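Local atomic coordinates of long form salivary protein D7L (Phlebotomus duboscqi, PDB entry 6MT7), a protein that binds and sequesters cysteinyl leukotrienes and a thromboxane A2 analogue, and so modulates blood feeding by female sand flies and inhibits collagen-induced platelet aggregation. Residues L28-W31 against Y32-N35; L55-E58 against Q59-S62; G184-D187 against E188-A191. One frame throughout, in Å; residues are numbered along the deposited sequence.

Contact 1: residues L28-W31 against Y32-N35; sequences LREW and YRWN. With TRT (fragment of triton X-100), chain C.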
# COMPACT_ATOMS: atom_id res chain seq x y z
N LEU A 28 11.07 11.79 9.37
CA LEU A 28 10.92 11.41 7.96
C LEU A 28 12.25 11.07 7.31
O LEU A 28 12.39 10.04 6.64
CB LEU A 28 10.22 12.53 7.18
CG LEU A 28 10.04 12.26 5.68
CD1 LEU A 28 9.06 11.11 5.43
CD2 LEU A 28 9.60 13.52 4.91
N ARG A 29 13.25 11.95 7.47
CA ARG A 29 14.54 11.72 6.83
C ARG A 29 15.18 10.42 7.30
O ARG A 29 15.85 9.73 6.53
CB ARG A 29 15.50 12.88 7.10
CG ARG A 29 16.78 12.82 6.25
CD ARG A 29 17.94 12.11 6.97
NE ARG A 29 19.10 11.95 6.09
CZ ARG A 29 19.20 11.06 5.12
NH1 ARG A 29 18.21 10.20 4.87
NH2 ARG A 29 20.30 11.02 4.37
N GLU A 30 14.98 10.08 8.58
CA GLU A 30 15.52 8.81 9.08
C GLU A 30 14.87 7.63 8.39
O GLU A 30 15.54 6.65 8.05
CB GLU A 30 15.35 8.72 10.59
CG GLU A 30 16.19 9.73 11.37
CD GLU A 30 17.66 9.70 10.99
OE1 GLU A 30 18.27 10.79 10.91
OE2 GLU A 30 18.22 8.61 10.79
N TRP A 31 13.55 7.68 8.18
CA TRP A 31 12.89 6.59 7.48
C TRP A 31 13.49 6.39 6.10
O TRP A 31 13.62 5.26 5.64
CB TRP A 31 11.38 6.83 7.36
CG TRP A 31 10.70 7.22 8.63
CD1 TRP A 31 11.13 6.99 9.92
CD2 TRP A 31 9.44 7.89 8.74
NE1 TRP A 31 10.21 7.50 10.81
CE2 TRP A 31 9.17 8.06 10.11
CE3 TRP A 31 8.53 8.38 7.80
CZ2 TRP A 31 8.02 8.71 10.57
CZ3 TRP A 31 7.38 9.03 8.26
CH2 TRP A 31 7.13 9.17 9.63
N TYR A 32 13.87 7.49 5.43
CA TYR A 32 14.43 7.36 4.09
C TYR A 32 15.70 6.51 4.09
O TYR A 32 16.00 5.87 3.07
CB TYR A 32 14.77 8.72 3.51
CG TYR A 32 13.65 9.43 2.78
CD1 TYR A 32 12.35 9.40 3.24
CD2 TYR A 32 13.93 10.17 1.63
CE1 TYR A 32 11.34 10.10 2.56
CE2 TYR A 32 12.94 10.84 0.95
CZ TYR A 32 11.65 10.81 1.42
OH TYR A 32 10.67 11.49 0.72
N ARG A 33 16.46 6.52 5.18
CA ARG A 33 17.66 5.69 5.25
C ARG A 33 17.44 4.47 6.14
O ARG A 33 18.40 3.96 6.73
CB ARG A 33 18.88 6.50 5.70
CG ARG A 33 18.79 7.27 7.01
CD ARG A 33 20.09 8.04 7.24
NE ARG A 33 20.00 9.02 8.31
CZ ARG A 33 20.83 10.05 8.48
NH1 ARG A 33 21.84 10.26 7.64
NH2 ARG A 33 20.65 10.88 9.49
N TRP A 34 16.19 3.99 6.22
CA TRP A 34 15.86 2.71 6.85
C TRP A 34 16.25 2.72 8.32
O TRP A 34 16.81 1.75 8.85
CB TRP A 34 16.50 1.55 6.09
CG TRP A 34 15.86 1.42 4.74
CD1 TRP A 34 16.18 2.13 3.61
CD2 TRP A 34 14.76 0.60 4.41
NE1 TRP A 34 15.35 1.75 2.58
CE2 TRP A 34 14.45 0.82 3.05
CE3 TRP A 34 13.99 -0.33 5.12
CZ2 TRP A 34 13.43 0.16 2.39
CZ3 TRP A 34 12.96 -0.98 4.47
CH2 TRP A 34 12.69 -0.73 3.12
N ASN A 35 15.95 3.83 8.98
CA ASN A 35 16.11 3.98 10.42
C ASN A 35 14.75 4.38 10.98
O ASN A 35 14.13 5.31 10.47
CB ASN A 35 17.17 5.04 10.74
CG ASN A 35 17.34 5.27 12.23
OD1 ASN A 35 17.16 4.35 13.03
ND2 ASN A 35 17.68 6.49 12.61
C25 TRT C . 11.84 9.20 -2.01
O24 TRT C . 11.57 7.81 -1.85
C23 TRT C . 11.86 7.33 -0.53
C22 TRT C . 11.19 5.97 -0.40
O21 TRT C . 11.57 5.29 0.80
C20 TRT C . 10.95 4.01 0.80
C19 TRT C . 11.47 3.19 1.96
O18 TRT C . 10.69 3.48 3.12
C17 TRT C . 11.55 3.71 4.22
C16 TRT C . 11.52 2.53 5.17
O15 TRT C . 10.37 2.58 6.02
C12 TRT C . 9.94 1.43 6.65
C13 TRT C . 10.83 0.39 6.91
C14 TRT C . 10.39 -0.78 7.54
C11 TRT C . 8.60 1.29 7.01
C10 TRT C . 8.17 0.12 7.64
C9 TRT C . 9.05 -0.92 7.91
C6 TRT C . 8.54 -2.16 8.58
C8 TRT C . 8.97 -2.06 10.04
C7 TRT C . 7.02 -2.17 8.55
C5 TRT C . 9.20 -3.42 7.97
C1 TRT C . 8.83 -3.97 6.57
C2 TRT C . 8.66 -2.93 5.47
C4 TRT C . 9.97 -4.89 6.15
C3 TRT C . 7.59 -4.84 6.57
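E30 and R33 form a salt bridge on the outer side of the last turn of helix 28-32. R33 grips the carboxylate side-on. Its NH2 reaches E30 OE1 at 2.8 Å, on the syn side, and its NE reaches E30 OE2 at 3.1 Å from above the carboxylate plane. N35 ND2 gives a nearly straight bond to E30 OE2, 2.8 Å long at 173°. R33 NE and N35 ND2 come to this oxygen from opposite faces of the carboxylate. The E30 chain bends at chi2 (-53°), which brings the carboxylate back over the turn.

The guanidinium of R29 lies flat on that of R33. The centres are 3.9 Å apart and the planes differ by 12°. R33 thus carries the carboxylate at its edge and R29 over one face.

The backbone closes the helix with a Schellman motif. N35 N bonds E30 O at 3.0 Å, and W34 N bonds W31 O at 2.9 Å. W34 has positive phi and is the C-prime residue.

Apolar contacts are fewer: L28 CD1 touches Y32 CE1 at 3.8 Å. The detergent fragment runs past Y32 and W34. Its C23 sits over the centre of the Y32 ring, and its C16 lies over the W34 ring, 3.7 Å above the plane. W31 stacks on Y45 and bonds T42 through NE1.

W31, Y32 and W34 belong to the detergent pocket. By similarity, W31 probably binds thromboxane A2 and W34 leukotriene C4. R29, E30, R33 and N35 make a separate polar set, in which the E30 carboxylate probably offsets the like charges of the two stacked arginines.

Contact 2: residues L55-E58 against Q59-S62; sequences LYNE and QNKS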
# COMPACT_ATOMS: atom_id res chain seq x y z
N LEU A 55 -0.39 -6.80 5.51
CA LEU A 55 0.21 -7.73 6.47
C LEU A 55 -0.29 -7.51 7.89
O LEU A 55 0.27 -8.08 8.83
CB LEU A 55 1.73 -7.62 6.40
CG LEU A 55 2.25 -8.02 5.02
CD1 LEU A 55 3.75 -7.77 4.95
CD2 LEU A 55 1.93 -9.50 4.75
N TYR A 56 -1.34 -6.70 8.08
CA TYR A 56 -1.93 -6.49 9.39
C TYR A 56 -3.39 -6.91 9.33
O TYR A 56 -4.16 -6.37 8.53
CB TYR A 56 -1.80 -5.04 9.85
CG TYR A 56 -2.39 -4.77 11.22
CD1 TYR A 56 -1.85 -5.35 12.37
CD2 TYR A 56 -3.48 -3.93 11.37
CE1 TYR A 56 -2.39 -5.11 13.63
CE2 TYR A 56 -4.02 -3.67 12.64
CZ TYR A 56 -3.47 -4.26 13.75
OH TYR A 56 -4.01 -4.00 15.00
N ASN A 57 -3.76 -7.87 10.17
CA ASN A 57 -5.12 -8.39 10.20
C ASN A 57 -5.91 -7.51 11.17
O ASN A 57 -5.70 -7.58 12.38
CB ASN A 57 -5.11 -9.86 10.61
CG ASN A 57 -6.49 -10.47 10.72
OD1 ASN A 57 -7.49 -9.78 10.88
ND2 ASN A 57 -6.54 -11.80 10.65
N GLU A 58 -6.81 -6.68 10.63
CA GLU A 58 -7.54 -5.75 11.47
C GLU A 58 -8.56 -6.46 12.35
O GLU A 58 -8.92 -5.93 13.41
CB GLU A 58 -8.23 -4.69 10.61
CG GLU A 58 -7.26 -3.77 9.89
CD GLU A 58 -7.96 -2.73 9.02
OE1 GLU A 58 -8.35 -3.07 7.88
OE2 GLU A 58 -8.10 -1.57 9.47
N GLN A 59 -9.02 -7.65 11.96
CA GLN A 59 -10.02 -8.36 12.75
C GLN A 59 -9.42 -8.92 14.04
O GLN A 59 -10.00 -8.77 15.12
CB GLN A 59 -10.66 -9.46 11.92
CG GLN A 59 -11.94 -10.03 12.51
CD GLN A 59 -11.72 -11.31 13.31
OE1 GLN A 59 -10.80 -12.08 13.02
NE2 GLN A 59 -12.56 -11.54 14.31
N ASN A 60 -8.25 -9.56 13.96
CA ASN A 60 -7.62 -10.11 15.15
C ASN A 60 -6.47 -9.25 15.69
O ASN A 60 -5.81 -9.65 16.66
CB ASN A 60 -7.16 -11.57 14.90
CG ASN A 60 -5.95 -11.68 14.00
OD1 ASN A 60 -5.40 -10.68 13.55
ND2 ASN A 60 -5.52 -12.92 13.72
N LYS A 61 -6.25 -8.08 15.08
CA LYS A 61 -5.24 -7.11 15.53
C LYS A 61 -3.85 -7.73 15.60
O LYS A 61 -3.06 -7.41 16.49
CB LYS A 61 -5.61 -6.49 16.88
CG LYS A 61 -6.88 -5.66 16.85
CD LYS A 61 -7.13 -5.00 18.19
CE LYS A 61 -8.43 -4.21 18.18
NZ LYS A 61 -8.41 -3.14 19.21
N SER A 62 -3.54 -8.61 14.64
CA SER A 62 -2.28 -9.33 14.63
C SER A 62 -1.64 -9.22 13.25
O SER A 62 -2.32 -9.02 12.25
CB SER A 62 -2.49 -10.82 14.96
OG SER A 62 -3.21 -10.95 16.16
O HOH W 1 -9.20 -12.94 11.45
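A tight beta hairpin joins strands 56-57 and 62-63, and N57 and S62 are its antiparallel hydrogen-bonded pair. N57 N bonds S62 O at 2.8 Å. The return bond, S62 N to N57 O, is longer at 3.3 Å. K61 N also points to N57 O, but that bond is weak.

The N57 side chain bonds the turn. Its CG is anti to the backbone N (chi1 178°), and this carries OD1 over the start of the turn. There OD1 accepts from N60 N at 3.2 Å, with the donor well above the amide plane. A weak bond from Q59 N ends on the same oxygen. N57 ND2 donates to a water 3.0 Å away.

Two residues, K61 and S62, sit opposite the single N57, so the hairpin carries a G1 bulge. K61 is the bulge residue with positive phi (56°), a backbone state that glycine often fills in this motif. The N60 side chain crosses that of N57 at about a right angle, the amide planes 31° apart. N60 OD1 comes 3.0 Å from N57 CG. S62 OG donates to N60 O at 2.9 Å, and S62 N bonds N60 OD1 weakly. S62 thus meets both the main-chain and the side-chain carbonyl oxygens of N60.

Y56 lies along the other side of the hairpin. Its ring runs beside K61, with OH 3.4 Å from K61 CA and CE1 3.6 Å from K61 C. K61 O is bonded by T90, which also touches Y56. L55 turns away from the hairpin, onto W50, I68 and F116.

Contact 3: residues G184-D187 against E188-A191; sequences GITD and EQFA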
# COMPACT_ATOMS: atom_id res chain seq x y z
N GLY A 184 -9.54 15.66 1.30
CA GLY A 184 -10.89 16.13 1.47
C GLY A 184 -11.96 15.06 1.39
O GLY A 184 -13.12 15.39 1.12
N ILE A 185 -11.60 13.80 1.59
CA ILE A 185 -12.55 12.69 1.61
C ILE A 185 -12.56 12.15 3.03
O ILE A 185 -11.57 11.55 3.47
CB ILE A 185 -12.18 11.59 0.61
CG1 ILE A 185 -12.01 12.16 -0.79
CG2 ILE A 185 -13.23 10.47 0.63
CD1 ILE A 185 -13.30 12.41 -1.49
N THR A 186 -13.67 12.33 3.74
CA THR A 186 -13.73 11.84 5.11
C THR A 186 -13.88 10.33 5.13
O THR A 186 -14.20 9.69 4.12
CB THR A 186 -14.91 12.46 5.87
OG1 THR A 186 -16.13 11.98 5.29
CG2 THR A 186 -14.88 13.99 5.79
N ASP A 187 -13.67 9.75 6.32
CA ASP A 187 -13.89 8.32 6.48
C ASP A 187 -15.33 7.93 6.16
O ASP A 187 -15.57 6.89 5.54
CB ASP A 187 -13.54 7.90 7.91
CG ASP A 187 -12.05 7.95 8.20
OD1 ASP A 187 -11.23 8.08 7.26
OD2 ASP A 187 -11.69 7.84 9.39
N GLU A 188 -16.30 8.75 6.58
CA GLU A 188 -17.70 8.48 6.26
C GLU A 188 -17.94 8.53 4.76
O GLU A 188 -18.68 7.70 4.21
CB GLU A 188 -18.61 9.47 6.97
CG GLU A 188 -18.77 9.18 8.45
CD GLU A 188 -19.51 7.88 8.68
OE1 GLU A 188 -18.92 6.99 9.33
OE2 GLU A 188 -20.68 7.75 8.22
N GLN A 189 -17.36 9.52 4.07
CA GLN A 189 -17.55 9.61 2.63
C GLN A 189 -16.95 8.40 1.94
O GLN A 189 -17.59 7.76 1.09
CB GLN A 189 -16.95 10.91 2.10
CG GLN A 189 -17.79 12.13 2.48
CD GLN A 189 -16.99 13.40 2.58
OE1 GLN A 189 -15.90 13.50 2.02
NE2 GLN A 189 -17.51 14.39 3.30
N PHE A 190 -15.72 8.03 2.31
CA PHE A 190 -15.10 6.88 1.67
C PHE A 190 -15.91 5.62 1.93
O PHE A 190 -16.13 4.82 1.02
CB PHE A 190 -13.66 6.70 2.15
CG PHE A 190 -12.90 5.72 1.33
CD1 PHE A 190 -12.32 6.10 0.12
CD2 PHE A 190 -12.78 4.40 1.74
CE1 PHE A 190 -11.62 5.16 -0.66
CE2 PHE A 190 -12.08 3.47 0.97
CZ PHE A 190 -11.51 3.86 -0.23
N ALA A 191 -16.35 5.42 3.19
CA ALA A 191 -17.18 4.26 3.51
C ALA A 191 -18.44 4.22 2.66
O ALA A 191 -18.87 3.14 2.24
CB ALA A 191 -17.56 4.28 5.00
O HOH W 2 -15.41 16.41 2.55
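T186 and Q189 bond each other twice across the first turn of helix 187-196. T186 OG1 accepts from Q189 N at 3.0 Å and 161°. In return T186 N donates to Q189 OE1 at 3.0 Å and 164°, from well above the plane of the amide. The OG1 of T186 sits between its own backbone N and carbonyl carbon (chi1 67°), and this turns it to the N-H of Q189. The Q189 chain is extended beyond CG, and this lets OE1 reach the T186 N-H. Its amide also touches T186 CG2, 3.6 Å from NE2.

A water links the same amide to the chain before the helix. It accepts from Q189 NE2 and donates to G184 O at 2.9 Å. Both ends of the Q189 amide are thus held, which should fix its rotation.

Regular helical bonds follow. F190 N donates to T186 O at 2.9 Å, and A191 N donates to D187 O.

The apolar contact lies on the inner side. I185 CG2 meets F190 CB at 4.1 Å and lies at the edge of the F190 ring. I185 also packs on V213 and H216 of helix 203-216, and F190 packs on M209 of that helix.

T186 is the N-cap, and its two bonds with Q189 make a capping box. In this classic helix start the N-cap side chain accepts from the N3 N-H, which has no helical carbonyl to bond, and the N3 side chain accepts from the N-cap N-H.

In the fold
The three contacts come in series along the chain and none touches another. Contact 1 ends helix 28-32, contact 2 turns between strands 56-57 and 62-63, and contact 3 starts helix 187-196, which packs on helix 203-216. Centres of contacts 1 and 2 are about 25 Å apart, those of 2 and 3 about 22 Å, and those of 1 and 3 about 30 Å. Contacts 1 and 2 belong to the odorant-binding-protein-like (PBP/GOBP) part of the chain. Contact 1 lines the ligand pocket. Contact 2 sits near it, with the L55 side chain about 5 Å from the detergent fragment. Contact 3 belongs to helical packing away from the pocket.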